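Putative uncharacterized protein (Cricetid herpesvirus 2, PDB 4ZKQ) probably acts as a viral decoy receptor that binds host chemokines and so keeps them from their cellular receptors. Local coordinates at residues 22-27 with 52-57. Numbering follows the deposited sequence.
Sequences LTQDIL and CDKITY
Asp25 and Ile55 form the hydrogen-bonded pair at the middle of two antiparallel strands, 23-26 and 54-57, with Asp25 N to Ile55 O and Ile55 N to Asp25 O both 2.9 Å. Two further backbone bonds flank it, Tyr57 N to Thr23 O and Leu27 N to Asp53 O.

On the face bearing Gln24, Ile26, Lys54 and Thr56 all four residues are buried and their polar ends must find partners. Lys54, its CG anti to the backbone N (chi1 156°) and the chain extended beyond, crosses to Gln24, where NZ makes a weak bond of 3.1 Å to OE1. Its charge is met chiefly by a salt bridge to Glu384, with a second to Asp78, while Lys215 bonds both Gln24 OE1 and Thr56 OG1. A long amide suits this place because it can accept from lysines and donate, through NE2, to Glu384. Ile26 adds CD1 against the aliphatic Lys54 CD at 4.1 Å.

By contrast, Thr23, Asp25 and Tyr57 on the other face are partly exposed. Tyrosine suits its place because the long ring carries its OH two residues along, donating to Asp25 OD2 at 2.6 Å from above the carboxylate plane; the acid, at the ring edge, suits this rim as acceptor. Farther along, Leu27 CD1 packs against both Cys52 CB (3.7 Å) and Ile55 CG2 (3.9 Å), branched apolar chains suiting a place beside Ile48. At the Leu27 end a water donates to Leu27 O and Asp53 OD1, though Asp53 is held mainly by Gly175 N and a salt bridge to Arg29.

Strand 23-26 lies at one edge of a mixed sheet, whose strand 54-59 pairs on its other side, in parallel, with 175-181; the Cys52-Cys177 disulfide joins these two regions, and helix 44-51 brings Ile48 onto Leu27 and Ile55.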
loop_
_atom_site.group_PDB
_atom_site.type_symbol
_atom_site.label_atom_id
_atom_site.label_comp_id
_atom_site.label_asym_id
_atom_site.label_seq_id
_atom_site.Cartn_x
_atom_site.Cartn_y
_atom_site.Cartn_z
ATOM N N LEU A 22 0.410 -12.394 6.676
ATOM C CA LEU A 22 1.228 -11.196 6.530
ATOM C C LEU A 22 1.330 -10.484 7.862
ATOM O O LEU A 22 0.397 -10.528 8.660
ATOM C CB LEU A 22 0.639 -10.232 5.492
ATOM C CG LEU A 22 0.327 -10.776 4.098
ATOM C CD1 LEU A 22 -0.359 -9.703 3.281
ATOM C CD2 LEU A 22 1.580 -11.256 3.391
ATOM N N THR A 23 2.458 -9.821 8.095
ATOM C CA THR A 23 2.617 -8.985 9.280
ATOM C C THR A 23 3.310 -7.697 8.876
ATOM O O THR A 23 3.881 -7.603 7.786
ATOM C CB THR A 23 3.432 -9.688 10.394
ATOM O OG1 THR A 23 4.748 -9.983 9.918
ATOM C CG2 THR A 23 2.757 -10.985 10.838
ATOM N N GLN A 24 3.270 -6.705 9.755
ATOM C CA GLN A 24 3.922 -5.441 9.456
ATOM C C GLN A 24 4.684 -4.883 10.648
ATOM O O GLN A 24 4.313 -5.120 11.802
ATOM C CB GLN A 24 2.895 -4.420 8.964
ATOM C CG GLN A 24 1.816 -4.053 9.984
ATOM C CD GLN A 24 0.903 -2.954 9.486
ATOM O OE1 GLN A 24 0.461 -2.973 8.341
ATOM N NE2 GLN A 24 0.623 -1.980 10.346
ATOM N N ASP A 25 5.773 -4.184 10.340
ATOM C CA ASP A 25 6.491 -3.345 11.294
ATOM C C ASP A 25 6.300 -1.893 10.914
ATOM O O ASP A 25 6.358 -1.556 9.726
ATOM C CB ASP A 25 7.992 -3.639 11.298
ATOM C CG ASP A 25 8.327 -5.018 11.833
ATOM O OD1 ASP A 25 7.529 -5.569 12.617
ATOM O OD2 ASP A 25 9.400 -5.539 11.470
ATOM N N ILE A 26 6.099 -1.030 11.906
ATOM C CA ILE A 26 6.281 0.404 11.699
ATOM C C ILE A 26 7.751 0.721 11.948
ATOM O O ILE A 26 8.321 0.301 12.954
ATOM C CB ILE A 26 5.403 1.256 12.634
ATOM C CG1 ILE A 26 3.966 0.740 12.632
ATOM C CG2 ILE A 26 5.466 2.738 12.231
ATOM C CD1 ILE A 26 3.333 0.686 11.253
ATOM N N LEU A 27 8.364 1.455 11.033
ATOM C CA LEU A 27 9.792 1.724 11.125
ATOM C C LEU A 27 10.010 3.146 11.620
ATOM O O LEU A 27 9.079 3.948 11.667
ATOM C CB LEU A 27 10.465 1.503 9.767
ATOM C CG LEU A 27 10.269 0.089 9.200
ATOM C CD1 LEU A 27 10.687 0.000 7.730
ATOM C CD2 LEU A 27 11.012 -0.955 10.015
ATOM N N CYS A 52 11.794 3.727 4.019
ATOM C CA CYS A 52 10.529 3.115 4.431
ATOM C C CYS A 52 10.073 3.574 5.811
ATOM O O CYS A 52 10.874 3.655 6.734
ATOM C CB CYS A 52 10.662 1.590 4.419
ATOM S SG CYS A 52 10.849 0.865 2.757
ATOM N N ASP A 53 8.775 3.845 5.945
ATOM C CA ASP A 53 8.180 4.220 7.227
ATOM C C ASP A 53 7.398 3.052 7.807
ATOM O O ASP A 53 7.098 3.015 8.998
ATOM C CB ASP A 53 7.286 5.452 7.052
ATOM C CG ASP A 53 8.061 6.658 6.560
ATOM O OD1 ASP A 53 8.930 7.132 7.321
ATOM O OD2 ASP A 53 7.833 7.113 5.413
ATOM N N LYS A 54 7.112 2.076 6.955
ATOM C CA LYS A 54 6.361 0.905 7.346
ATOM C C LYS A 54 6.717 -0.220 6.385
ATOM O O LYS A 54 7.000 0.040 5.216
ATOM C CB LYS A 54 4.863 1.223 7.323
ATOM C CG LYS A 54 3.943 0.039 7.139
ATOM C CD LYS A 54 2.483 0.479 7.210
ATOM C CE LYS A 54 1.578 -0.540 6.568
ATOM N NZ LYS A 54 0.149 -0.290 6.872
ATOM N N ILE A 55 6.712 -1.460 6.866
ATOM C CA ILE A 55 6.991 -2.586 5.990
ATOM C C ILE A 55 6.109 -3.796 6.307
ATOM O O ILE A 55 5.880 -4.137 7.464
ATOM C CB ILE A 55 8.476 -2.976 6.053
ATOM C CG1 ILE A 55 8.801 -4.005 4.962
ATOM C CG2 ILE A 55 8.856 -3.479 7.443
ATOM C CD1 ILE A 55 10.281 -4.148 4.705
ATOM N N THR A 56 5.601 -4.410 5.245
ATOM C CA THR A 56 4.775 -5.605 5.333
ATOM C C THR A 56 5.591 -6.764 4.790
ATOM O O THR A 56 6.236 -6.628 3.756
ATOM C CB THR A 56 3.469 -5.451 4.535
ATOM O OG1 THR A 56 2.623 -4.486 5.180
ATOM C CG2 THR A 56 2.706 -6.787 4.420
ATOM N N TYR A 57 5.591 -7.883 5.509
ATOM C CA TYR A 57 6.321 -9.073 5.092
ATOM C C TYR A 57 5.361 -10.104 4.498
ATOM O O TYR A 57 4.250 -10.288 4.999
ATOM C CB TYR A 57 7.069 -9.693 6.275
ATOM C CG TYR A 57 7.940 -8.734 7.035
ATOM C CD1 TYR A 57 9.234 -8.455 6.611
ATOM C CD2 TYR A 57 7.478 -8.110 8.188
ATOM C CE1 TYR A 57 10.040 -7.576 7.311
ATOM C CE2 TYR A 57 8.276 -7.229 8.890
ATOM C CZ TYR A 57 9.555 -6.967 8.449
ATOM O OH TYR A 57 10.361 -6.096 9.151
HETATM O O HOH W 1 9.772 6.379 9.875
#